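Local structure of putative carboxynorspermidine decarboxylase protein (Sinorhizobium meliloti, 3MT1) at residues H266-D269 against L270-R274; Y7-K11 against A12-R16; K37-T41 against W42-D46. The protein probably catalyses the pyridoxal 5'-phosphate-dependent decarboxylation of carboxynorspermidine and carboxyspermidine to norspermidine and spermidine, as a homodimer. All coordinates share one frame; numbering follows the deposited sequence.

Interaction 1: H266-D269 against L270-R274; sequences HMLD and LLIYR
D269 and Y273 sit one turn apart on the short helix 268-273, their side chains lying alongside and pointing the same way. The carboxylate stands almost upright against the phenol, with 78° between the two planes. Its carbon CG lies in the plane of the ring at the edge, and between the side chains the closest atoms are OD2 of D269 and CE2 of Y273, 3.5 Å apart. I272 covers one face of the same ring, with CG2 over its centre. The backbones of D269 and Y273 are joined as well, Y273 N donating to D269 O at 3.0 Å, an ordinary helical bond.

L268 and I272 form a second pair, bound through I272 N and L268 O at 2.8 Å. Their two branched chains meet obliquely, L268 CG lying 3.7 Å from I272 CD1. L268 also packs on L268 of the second subunit, so this apolar flank belongs to the dimer interface.

Ahead of the helix, M267, modelled as selenomethionine, runs side by side with L270. A bend at chi3 (94°) turns its methyl to the leucine, with CE 3.8 Å from L270 CD1. L270 N also donates a hydrogen bond to M267 O at 2.9 Å. At the far end R274 closes the helix in a Schellman motif.

OD1 of D269 forms a salt bridge with K328. With an alanine in place of D269, K328 would probably be left without this carboxylate mate, and a gap would open at the CE2 edge of Y273. D269 is a predicted substrate-binding residue; its carboxylate combines the ionic pairing of OD1 with a closer ring-edge contact of OD2, while L268, L271 and I272 of the same helix pack on the second subunit, which places the predicted site beside the dimer interface.

Interaction 2: Y7-K11 against A12-R16; sequences YLIDK and AKLTR
D10 is the N-cap of helix 11-28, its carboxylate accepting from the amide of K13. Its CG is anti to the backbone N and beside the carbonyl carbon (chi1 -176°), which directs OD2 at K13 N, 2.7 Å away. The amide meets OD2 on its anti side, somewhat out of the carboxylate plane, while OD1 forms a salt bridge with R343. The backbone of D10 serves the same turn, because D10 O accepts a nearly straight bond from L14 N at 3.0 Å.

K13 holds CG beside its own backbone N (chi1 -75°) and runs on extended from there, so that CG and CD pass obliquely by the D10 carboxylate, CG 3.6 Å from D10 OD2. Its NZ stays 4.4 Å from D10 OD1, opposite charges too distant for a salt bridge.

One turn on, T15 grips K11 O twice. Its OG1 lies beside its own backbone N and donates to K11 O at 3.0 Å. T15 N reaches the same oxygen from the opposite face of the carbonyl plane, also at 3.0 Å. On the apolar side I9 and L14 run alongside each other, I9 CG2 touching L14 CD2 at 4.1 Å.

Strand 7-10 and helix segment 12-16 diverge by 56°. The strand is flanked in its sheet by strands 240-251 (antiparallel) and 339-343 (parallel), whereas the helix sets K11, L14 and T15 against L47 of helix 45-49.

Interaction 3: K37-T41 against W42-D46; sequences KCFAT and WSVFD
An inverse gamma turn centred on T41 joins A40 to W42 and turns the chain into the 3-10 segment 42-44, which leads on to helix 45-49. The loop follows strand 31-35 of the eight-stranded parallel barrel, the TIM-type barrel of fold type III (alanine-racemase-like) enzymes, and the F39 side chain lies about 8 Å from that of E233, a predicted substrate-binding residue. T41 O accepts the hydrogen bond that crosses the contact, from V44 N at 3.2 Å and nearly straight (170°).

Beside that bond the V44 side chain turns to F39. V44 CG2 takes the crowded position between its own backbone N and carbonyl carbon, which carries the methyl to the rim of the F39 ring. It lies in the ring plane there, 3.6 Å from F39 CE1, and the two side chains cross at about a right angle. T41 N sits over one face of the same ring, toward its rim, so the phenyl is met both at its edge and on a face.

F45 folds back over the turn. Its ring has W42 CA above the centre of one face at 3.4 Å, and its CZ reaches A40 CA at 4.1 Å. The chi1 of W42, 53°, brings CD1 of the indole, edge first, within 3.8 Å of A40 O.

The polar ends of W42 and S43 are engaged by the dimer partner: W42 NE1 bonds to E361 O of the second subunit and S43 OG to S365 OG of the second subunit. Within the chain, helix 60-70 packs against A40, W42 and F45; its R69 makes a cation-pi contact with W42, and F70 meets F45 edge-to-face. On the sheet side, T41 packs on I340 and V44 on I342, both of strand 339-343.

Along the chain the order is interaction 2, interaction 3, interaction 1. Interactions 2 and 3 are close neighbours, their centres 12 Å apart, and they touch through I9 with T41 and L14 with V44; this packing joins the first strand and helix to the loop leaving barrel strand 31-35. Interaction 1 lies 22 Å from interaction 2, centre to centre, yet Y7 OH reaches H266 O in a probable hydrogen bond. Interactions 1 and 3 do not touch each other, but both touch the second subunit. Strand 6-10 thus meets the barrel loop through I9 and the residues just before helix 268-273 through Y7, so sheet domain and barrel come together near the predicted substrate-binding residues.

Interaction 1: H266-D269 against L270-R274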
ATOM      1  N   HIS B 266       5.221   0.066  -4.726  1.00 33.29           N
ATOM      2  CA  HIS B 266       5.076  -0.353  -6.141  1.00 33.74           C
ATOM      3  C   HIS B 266       4.772  -1.817  -6.386  1.00 33.43           C
ATOM      4  O   HIS B 266       4.287  -2.153  -7.451  1.00 34.80           O
ATOM      5  CB  HIS B 266       6.295   0.072  -6.967  1.00 32.45           C
ATOM      6  CG  HIS B 266       6.601   1.527  -6.838  1.00 34.28           C
ATOM      7  ND1 HIS B 266       7.880   2.035  -6.908  1.00 34.87           N
ATOM      8  CD2 HIS B 266       5.784   2.589  -6.609  1.00 34.07           C
ATOM      9  CE1 HIS B 266       7.835   3.348  -6.748  1.00 34.66           C
ATOM     10  NE2 HIS B 266       6.578   3.708  -6.556  1.00 32.66           N
HETATM   11  N   MSE B 267       5.059  -2.675  -5.412  1.00 33.39           N
HETATM   12  CA  MSE B 267       4.888  -4.126  -5.549  1.00 33.28           C
HETATM   13  C   MSE B 267       4.620  -4.689  -4.148  1.00 33.39           C
HETATM   14  O   MSE B 267       5.360  -5.519  -3.611  1.00 32.89           O
HETATM   15  CB  MSE B 267       6.138  -4.715  -6.196  1.00 34.20           C
HETATM   16  CG  MSE B 267       6.146  -4.676  -7.759  1.00 35.90           C
HETATM   17 SE   MSE B 267       7.768  -5.620  -8.342  0.75 45.38          SE
HETATM   18  CE  MSE B 267       6.949  -7.394  -8.582  1.00 42.91           C
ATOM     19  N   LEU B 268       3.541  -4.179  -3.559  1.00 33.01           N
ATOM     20  CA  LEU B 268       3.323  -4.230  -2.146  1.00 33.37           C
ATOM     21  C   LEU B 268       3.095  -5.651  -1.660  1.00 34.67           C
ATOM     22  O   LEU B 268       3.398  -5.972  -0.518  1.00 35.27           O
ATOM     23  CB  LEU B 268       2.167  -3.295  -1.788  1.00 33.67           C
ATOM     24  CG  LEU B 268       1.508  -3.313  -0.393  1.00 35.36           C
ATOM     25  CD1 LEU B 268       2.491  -2.913   0.732  1.00 35.75           C
ATOM     26  CD2 LEU B 268       0.215  -2.457  -0.326  1.00 33.81           C
ATOM     27  N   ASP B 269       2.551  -6.505  -2.522  1.00 35.60           N
ATOM     28  CA  ASP B 269       2.468  -7.936  -2.202  1.00 37.26           C
ATOM     29  C   ASP B 269       3.815  -8.529  -1.797  1.00 36.84           C
ATOM     30  O   ASP B 269       3.865  -9.375  -0.914  1.00 38.37           O
ATOM     31  CB  ASP B 269       1.783  -8.759  -3.313  1.00 38.63           C
ATOM     32  CG  ASP B 269       0.259  -8.959  -3.051  1.00 41.51           C
ATOM     33  OD1 ASP B 269      -0.350  -8.061  -2.448  1.00 42.55           O
ATOM     34  OD2 ASP B 269      -0.334 -10.005  -3.426  1.00 44.14           O
ATOM     35  N   LEU B 270       4.904  -8.069  -2.400  1.00 35.07           N
ATOM     36  CA  LEU B 270       6.226  -8.558  -1.991  1.00 35.51           C
ATOM     37  C   LEU B 270       6.545  -8.215  -0.562  1.00 36.18           C
ATOM     38  O   LEU B 270       7.135  -9.022   0.161  1.00 38.12           O
ATOM     39  CB  LEU B 270       7.364  -8.052  -2.883  1.00 34.55           C
ATOM     40  CG  LEU B 270       7.171  -8.285  -4.388  1.00 33.30           C
ATOM     41  CD1 LEU B 270       8.418  -7.853  -5.129  1.00 28.34           C
ATOM     42  CD2 LEU B 270       6.779  -9.777  -4.680  1.00 32.40           C
ATOM     43  N   LEU B 271       6.178  -7.010  -0.140  1.00 34.97           N
ATOM     44  CA  LEU B 271       6.415  -6.663   1.225  1.00 34.52           C
ATOM     45  C   LEU B 271       5.456  -7.441   2.115  1.00 35.70           C
ATOM     46  O   LEU B 271       5.899  -8.056   3.071  1.00 37.79           O
ATOM     47  CB  LEU B 271       6.326  -5.161   1.447  1.00 33.81           C
ATOM     48  CG  LEU B 271       6.581  -4.699   2.896  1.00 34.36           C
ATOM     49  CD1 LEU B 271       7.961  -5.138   3.424  1.00 30.73           C
ATOM     50  CD2 LEU B 271       6.430  -3.192   3.004  1.00 35.29           C
ATOM     51  N   ILE B 272       4.165  -7.431   1.794  1.00 34.64           N
ATOM     52  CA  ILE B 272       3.135  -8.072   2.631  1.00 35.79           C
ATOM     53  C   ILE B 272       3.395  -9.555   2.947  1.00 37.10           C
ATOM     54  O   ILE B 272       3.246 -10.011   4.093  1.00 38.80           O
ATOM     55  CB  ILE B 272       1.731  -7.984   1.997  1.00 34.93           C
ATOM     56  CG1 ILE B 272       1.327  -6.536   1.772  1.00 34.36           C
ATOM     57  CG2 ILE B 272       0.734  -8.614   2.920  1.00 37.35           C
ATOM     58  CD1 ILE B 272      -0.049  -6.357   1.103  1.00 32.90           C
ATOM     59  N   TYR B 273       3.751 -10.290   1.913  1.00 36.18           N
ATOM     60  CA  TYR B 273       3.944 -11.708   2.028  1.00 38.69           C
ATOM     61  C   TYR B 273       5.404 -12.086   2.214  1.00 39.35           C
ATOM     62  O   TYR B 273       5.716 -13.258   2.386  1.00 40.82           O
ATOM     63  CB  TYR B 273       3.276 -12.419   0.839  1.00 38.85           C
ATOM     64  CG  TYR B 273       1.803 -12.115   0.852  1.00 40.70           C
ATOM     65  CD1 TYR B 273       0.989 -12.631   1.846  1.00 44.18           C
ATOM     66  CD2 TYR B 273       1.242 -11.251  -0.075  1.00 42.76           C
ATOM     67  CE1 TYR B 273      -0.338 -12.321   1.909  1.00 46.77           C
ATOM     68  CE2 TYR B 273      -0.101 -10.948  -0.037  1.00 43.12           C
ATOM     69  CZ  TYR B 273      -0.880 -11.481   0.966  1.00 45.07           C
ATOM     70  OH  TYR B 273      -2.213 -11.178   1.033  1.00 47.60           O
ATOM     71  N   ARG B 274       6.282 -11.077   2.229  1.00 38.60           N
ATOM     72  CA  ARG B 274       7.740 -11.261   2.384  1.00 39.50           C
ATOM     73  C   ARG B 274       8.273 -12.221   1.335  1.00 40.69           C
ATOM     74  O   ARG B 274       8.870 -13.242   1.647  1.00 42.63           O
ATOM     75  CB  ARG B 274       8.109 -11.732   3.794  1.00 41.58           C
ATOM     76  CG  ARG B 274       7.500 -10.929   4.913  1.00 41.12           C
ATOM     77  CD  ARG B 274       8.016  -9.532   4.872  1.00 40.69           C
ATOM     78  NE  ARG B 274       7.348  -8.653   5.833  1.00 40.42           N
ATOM     79  CZ  ARG B 274       7.962  -7.646   6.438  1.00 40.52           C
ATOM     80  NH1 ARG B 274       9.250  -7.391   6.176  1.00 38.54           N
ATOM     81  NH2 ARG B 274       7.294  -6.898   7.301  1.00 41.21           N
TER

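Interaction 2: Y7-K11 against A12-R16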
ATOM      1  N   TYR B   7       5.742   0.521 -15.282  1.00 31.53           N
ATOM      2  CA  TYR B   7       5.242  -0.820 -15.508  1.00 30.40           C
ATOM      3  C   TYR B   7       5.062  -0.935 -17.001  1.00 32.03           C
ATOM      4  O   TYR B   7       4.387  -0.084 -17.606  1.00 33.87           O
ATOM      5  CB  TYR B   7       3.876  -1.005 -14.852  1.00 29.28           C
ATOM      6  CG  TYR B   7       3.791  -0.823 -13.343  1.00 28.31           C
ATOM      7  CD1 TYR B   7       3.268   0.356 -12.798  1.00 29.41           C
ATOM      8  CD2 TYR B   7       4.150  -1.853 -12.467  1.00 25.53           C
ATOM      9  CE1 TYR B   7       3.162   0.538 -11.415  1.00 29.36           C
ATOM     10  CE2 TYR B   7       4.045  -1.697 -11.071  1.00 27.51           C
ATOM     11  CZ  TYR B   7       3.547  -0.489 -10.549  1.00 31.03           C
ATOM     12  OH  TYR B   7       3.429  -0.284  -9.174  1.00 29.86           O
ATOM     13  N   LEU B   8       5.629  -1.968 -17.622  1.00 32.40           N
ATOM     14  CA  LEU B   8       5.525  -2.089 -19.081  1.00 33.24           C
ATOM     15  C   LEU B   8       4.658  -3.274 -19.438  1.00 32.87           C
ATOM     16  O   LEU B   8       5.014  -4.421 -19.193  1.00 33.34           O
ATOM     17  CB  LEU B   8       6.908  -2.219 -19.706  1.00 34.40           C
ATOM     18  CG  LEU B   8       7.045  -2.302 -21.231  1.00 36.42           C
ATOM     19  CD1 LEU B   8       6.326  -1.217 -21.908  1.00 35.15           C
ATOM     20  CD2 LEU B   8       8.526  -2.247 -21.665  1.00 37.75           C
ATOM     21  N   ILE B   9       3.495  -3.005 -19.986  1.00 33.05           N
ATOM     22  CA  ILE B   9       2.629  -4.080 -20.357  1.00 32.93           C
ATOM     23  C   ILE B   9       2.915  -4.475 -21.796  1.00 34.77           C
ATOM     24  O   ILE B   9       2.739  -3.675 -22.713  1.00 35.76           O
ATOM     25  CB  ILE B   9       1.167  -3.692 -20.183  1.00 33.22           C
ATOM     26  CG1 ILE B   9       0.879  -3.402 -18.694  1.00 32.28           C
ATOM     27  CG2 ILE B   9       0.241  -4.786 -20.784  1.00 31.96           C
ATOM     28  CD1 ILE B   9      -0.352  -2.479 -18.486  1.00 32.66           C
ATOM     29  N   ASP B  10       3.381  -5.708 -21.973  1.00 35.25           N
ATOM     30  CA  ASP B  10       3.707  -6.208 -23.290  1.00 38.25           C
ATOM     31  C   ASP B  10       2.445  -6.675 -24.053  1.00 37.42           C
ATOM     32  O   ASP B  10       1.871  -7.731 -23.762  1.00 35.34           O
ATOM     33  CB  ASP B  10       4.781  -7.327 -23.227  1.00 39.74           C
ATOM     34  CG  ASP B  10       5.210  -7.809 -24.623  1.00 46.57           C
ATOM     35  OD1 ASP B  10       6.350  -7.485 -25.062  1.00 52.42           O
ATOM     36  OD2 ASP B  10       4.385  -8.487 -25.314  1.00 50.59           O
ATOM     37  N   LYS B  11       2.066  -5.899 -25.066  1.00 38.25           N
ATOM     38  CA  LYS B  11       0.886  -6.195 -25.838  1.00 38.68           C
ATOM     39  C   LYS B  11       0.865  -7.659 -26.365  1.00 39.71           C
ATOM     40  O   LYS B  11      -0.146  -8.369 -26.237  1.00 38.43           O
ATOM     41  CB  LYS B  11       0.745  -5.199 -26.986  1.00 40.58           C
ATOM     42  CG  LYS B  11      -0.667  -5.109 -27.442  1.00 40.45           C
ATOM     43  CD  LYS B  11      -0.804  -4.561 -28.782  1.00 44.20           C
ATOM     44  CE  LYS B  11      -2.265  -4.639 -29.188  1.00 45.86           C
ATOM     45  NZ  LYS B  11      -2.427  -4.418 -30.643  1.00 49.13           N
ATOM     46  N   ALA B  12       1.972  -8.112 -26.947  1.00 41.47           N
ATOM     47  CA  ALA B  12       2.017  -9.475 -27.499  1.00 43.49           C
ATOM     48  C   ALA B  12       1.875 -10.612 -26.448  1.00 42.38           C
ATOM     49  O   ALA B  12       1.253 -11.632 -26.730  1.00 42.39           O
ATOM     50  CB  ALA B  12       3.266  -9.677 -28.360  1.00 45.41           C
ATOM     51  N   LYS B  13       2.447 -10.425 -25.257  1.00 41.68           N
ATOM     52  CA  LYS B  13       2.380 -11.430 -24.197  1.00 41.71           C
ATOM     53  C   LYS B  13       1.024 -11.477 -23.516  1.00 40.00           C
ATOM     54  O   LYS B  13       0.543 -12.558 -23.134  1.00 40.08           O
ATOM     55  CB  LYS B  13       3.470 -11.213 -23.160  1.00 41.07           C
ATOM     56  CG  LYS B  13       4.803 -11.644 -23.693  1.00 44.54           C
ATOM     57  CD  LYS B  13       5.912 -11.237 -22.745  1.00 45.15           C
ATOM     58  CE  LYS B  13       7.238 -11.477 -23.386  1.00 47.19           C
ATOM     59  NZ  LYS B  13       8.172 -10.649 -22.623  1.00 51.23           N
ATOM     60  N   LEU B  14       0.416 -10.311 -23.369  1.00 39.04           N
ATOM     61  CA  LEU B  14      -0.918 -10.246 -22.850  1.00 38.26           C
ATOM     62  C   LEU B  14      -1.832 -10.990 -23.813  1.00 39.55           C
ATOM     63  O   LEU B  14      -2.590 -11.846 -23.385  1.00 39.86           O
ATOM     64  CB  LEU B  14      -1.363  -8.797 -22.661  1.00 37.53           C
ATOM     65  CG  LEU B  14      -2.790  -8.535 -22.154  1.00 38.09           C
ATOM     66  CD1 LEU B  14      -3.110  -9.181 -20.770  1.00 39.28           C
ATOM     67  CD2 LEU B  14      -2.956  -7.066 -22.000  1.00 40.61           C
ATOM     68  N   THR B  15      -1.734 -10.693 -25.105  1.00 41.00           N
ATOM     69  CA  THR B  15      -2.529 -11.391 -26.113  1.00 42.62           C
ATOM     70  C   THR B  15      -2.370 -12.909 -26.086  1.00 43.63           C
ATOM     71  O   THR B  15      -3.367 -13.621 -26.201  1.00 43.71           O
ATOM     72  CB  THR B  15      -2.215 -10.879 -27.508  1.00 44.76           C
ATOM     73  OG1 THR B  15      -2.556  -9.501 -27.559  1.00 45.20           O
ATOM     74  CG2 THR B  15      -2.988 -11.642 -28.568  1.00 45.02           C
ATOM     75  N   ARG B  16      -1.132 -13.393 -25.950  1.00 44.85           N
ATOM     76  CA  ARG B  16      -0.864 -14.825 -25.768  1.00 46.59           C
ATOM     77  C   ARG B  16      -1.832 -15.358 -24.696  1.00 45.10           C
ATOM     78  O   ARG B  16      -2.538 -16.311 -24.945  1.00 46.35           O
ATOM     79  CB  ARG B  16       0.633 -15.043 -25.442  1.00 47.91           C
ATOM     80  CG  ARG B  16       1.155 -16.462 -25.080  1.00 51.23           C
ATOM     81  CD  ARG B  16       2.254 -16.350 -23.976  1.00 55.25           C
ATOM     82  NE  ARG B  16       1.833 -15.312 -22.996  1.00 57.68           N
ATOM     83  CZ  ARG B  16       2.516 -14.865 -21.935  1.00 56.79           C
ATOM     84  NH1 ARG B  16       3.715 -15.339 -21.624  1.00 58.07           N
ATOM     85  NH2 ARG B  16       1.972 -13.924 -21.168  1.00 56.86           N
TER

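Interaction 3: K37-T41 against W42-D46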
ATOM      1  N   LYS B  37      -9.874  -7.043  -8.802  1.00 34.28           N
ATOM      2  CA  LYS B  37      -9.005  -6.891  -7.630  1.00 34.65           C
ATOM      3  C   LYS B  37      -7.523  -7.138  -7.963  1.00 34.83           C
ATOM      4  O   LYS B  37      -6.627  -6.568  -7.327  1.00 35.42           O
ATOM      5  CB  LYS B  37      -9.479  -7.710  -6.422  1.00 34.59           C
ATOM      6  CG  LYS B  37      -9.334  -9.190  -6.563  1.00 38.99           C
ATOM      7  CD  LYS B  37      -9.929  -9.978  -5.371  1.00 42.60           C
ATOM      8  CE  LYS B  37      -9.950 -11.480  -5.732  1.00 45.61           C
ATOM      9  NZ  LYS B  37     -10.735 -12.321  -4.742  1.00 48.37           N
ATOM     10  N   CYS B  38      -7.264  -7.954  -8.982  1.00 34.10           N
ATOM     11  CA  CYS B  38      -5.910  -8.287  -9.355  1.00 33.32           C
ATOM     12  C   CYS B  38      -5.342  -7.248 -10.329  1.00 33.85           C
ATOM     13  O   CYS B  38      -4.161  -6.836 -10.218  1.00 34.04           O
ATOM     14  CB  CYS B  38      -5.898  -9.676  -9.964  1.00 33.33           C
ATOM     15  SG  CYS B  38      -4.429 -10.012 -10.947  1.00 33.64           S
ATOM     16  N   PHE B  39      -6.191  -6.824 -11.280  1.00 33.04           N
ATOM     17  CA  PHE B  39      -5.742  -6.023 -12.436  1.00 32.01           C
ATOM     18  C   PHE B  39      -6.902  -5.224 -12.975  1.00 30.80           C
ATOM     19  O   PHE B  39      -7.898  -5.788 -13.354  1.00 30.12           O
ATOM     20  CB  PHE B  39      -5.236  -6.936 -13.518  1.00 32.35           C
ATOM     21  CG  PHE B  39      -4.685  -6.226 -14.714  1.00 33.64           C
ATOM     22  CD1 PHE B  39      -5.507  -5.967 -15.840  1.00 33.69           C
ATOM     23  CD2 PHE B  39      -3.336  -5.869 -14.759  1.00 32.52           C
ATOM     24  CE1 PHE B  39      -4.988  -5.325 -16.990  1.00 34.12           C
ATOM     25  CE2 PHE B  39      -2.804  -5.207 -15.890  1.00 34.67           C
ATOM     26  CZ  PHE B  39      -3.621  -4.945 -17.018  1.00 34.98           C
ATOM     27  N   ALA B  40      -6.750  -3.905 -12.992  1.00 30.05           N
ATOM     28  CA  ALA B  40      -7.797  -2.974 -13.359  1.00 28.61           C
ATOM     29  C   ALA B  40      -7.208  -1.817 -14.186  1.00 29.43           C
ATOM     30  O   ALA B  40      -7.682  -0.674 -14.162  1.00 29.64           O
ATOM     31  CB  ALA B  40      -8.497  -2.487 -12.118  1.00 27.00           C
ATOM     32  N   THR B  41      -6.188  -2.143 -14.971  1.00 29.86           N
ATOM     33  CA  THR B  41      -5.532  -1.165 -15.808  1.00 30.74           C
ATOM     34  C   THR B  41      -6.348  -1.034 -17.089  1.00 31.17           C
ATOM     35  O   THR B  41      -6.038  -1.669 -18.128  1.00 31.62           O
ATOM     36  CB  THR B  41      -4.129  -1.596 -16.087  1.00 30.73           C
ATOM     37  OG1 THR B  41      -3.436  -1.627 -14.849  1.00 32.41           O
ATOM     38  CG2 THR B  41      -3.415  -0.621 -17.001  1.00 33.07           C
ATOM     39  N   TRP B  42      -7.365  -0.185 -17.002  1.00 30.19           N
ATOM     40  CA  TRP B  42      -8.427  -0.172 -17.986  1.00 30.87           C
ATOM     41  C   TRP B  42      -8.023   0.196 -19.425  1.00 33.30           C
ATOM     42  O   TRP B  42      -8.686  -0.237 -20.359  1.00 33.82           O
ATOM     43  CB  TRP B  42      -9.627   0.650 -17.517  1.00 30.19           C
ATOM     44  CG  TRP B  42      -9.345   2.055 -17.064  1.00 30.13           C
ATOM     45  CD1 TRP B  42      -9.042   2.470 -15.787  1.00 27.69           C
ATOM     46  CD2 TRP B  42      -9.383   3.220 -17.862  1.00 30.93           C
ATOM     47  NE1 TRP B  42      -8.856   3.802 -15.759  1.00 29.54           N
ATOM     48  CE2 TRP B  42      -9.083   4.306 -17.017  1.00 33.48           C
ATOM     49  CE3 TRP B  42      -9.663   3.461 -19.208  1.00 33.53           C
ATOM     50  CZ2 TRP B  42      -9.020   5.628 -17.485  1.00 35.30           C
ATOM     51  CZ3 TRP B  42      -9.624   4.779 -19.676  1.00 37.44           C
ATOM     52  CH2 TRP B  42      -9.286   5.842 -18.820  1.00 36.47           C
ATOM     53  N   SER B  43      -6.921   0.919 -19.615  1.00 34.24           N
ATOM     54  CA  SER B  43      -6.511   1.268 -20.972  1.00 36.45           C
ATOM     55  C   SER B  43      -6.210   0.070 -21.892  1.00 37.29           C
ATOM     56  O   SER B  43      -6.036   0.265 -23.122  1.00 38.26           O
ATOM     57  CB  SER B  43      -5.284   2.177 -20.955  1.00 38.06           C
ATOM     58  OG  SER B  43      -4.222   1.515 -20.299  1.00 38.37           O
ATOM     59  N   VAL B  44      -6.117  -1.139 -21.312  1.00 35.78           N
ATOM     60  CA  VAL B  44      -5.932  -2.341 -22.101  1.00 36.36           C
ATOM     61  C   VAL B  44      -7.195  -3.204 -22.149  1.00 36.37           C
ATOM     62  O   VAL B  44      -7.182  -4.287 -22.730  1.00 36.64           O
ATOM     63  CB  VAL B  44      -4.652  -3.189 -21.681  1.00 36.68           C
ATOM     64  CG1 VAL B  44      -3.361  -2.356 -21.769  1.00 37.53           C
ATOM     65  CG2 VAL B  44      -4.810  -3.852 -20.310  1.00 33.70           C
ATOM     66  N   PHE B  45      -8.293  -2.729 -21.571  1.00 36.70           N
ATOM     67  CA  PHE B  45      -9.535  -3.475 -21.672  1.00 38.05           C
ATOM     68  C   PHE B  45     -10.023  -3.706 -23.113  1.00 40.81           C
ATOM     69  O   PHE B  45     -10.589  -4.751 -23.429  1.00 40.74           O
ATOM     70  CB  PHE B  45     -10.639  -2.805 -20.866  1.00 37.93           C
ATOM     71  CG  PHE B  45     -10.470  -2.921 -19.381  1.00 37.02           C
ATOM     72  CD1 PHE B  45      -9.473  -3.707 -18.830  1.00 34.63           C
ATOM     73  CD2 PHE B  45     -11.330  -2.257 -18.530  1.00 37.72           C
ATOM     74  CE1 PHE B  45      -9.333  -3.798 -17.477  1.00 33.37           C
ATOM     75  CE2 PHE B  45     -11.184  -2.375 -17.142  1.00 32.06           C
ATOM     76  CZ  PHE B  45     -10.194  -3.137 -16.641  1.00 30.71           C
ATOM     77  N   ASP B  46      -9.805  -2.729 -23.981  1.00 43.99           N
ATOM     78  CA  ASP B  46     -10.175  -2.854 -25.387  1.00 46.94           C
ATOM     79  C   ASP B  46      -9.501  -4.047 -25.999  1.00 47.63           C
ATOM     80  O   ASP B  46     -10.120  -4.773 -26.775  1.00 48.55           O
ATOM     81  CB  ASP B  46      -9.879  -1.569 -26.180  1.00 48.69           C
ATOM     82  CG  ASP B  46     -10.953  -0.488 -25.944  1.00 52.38           C
ATOM     83  OD1 ASP B  46     -12.106  -0.885 -25.632  1.00 53.06           O
ATOM     84  OD2 ASP B  46     -10.664   0.745 -26.046  1.00 54.73           O
TER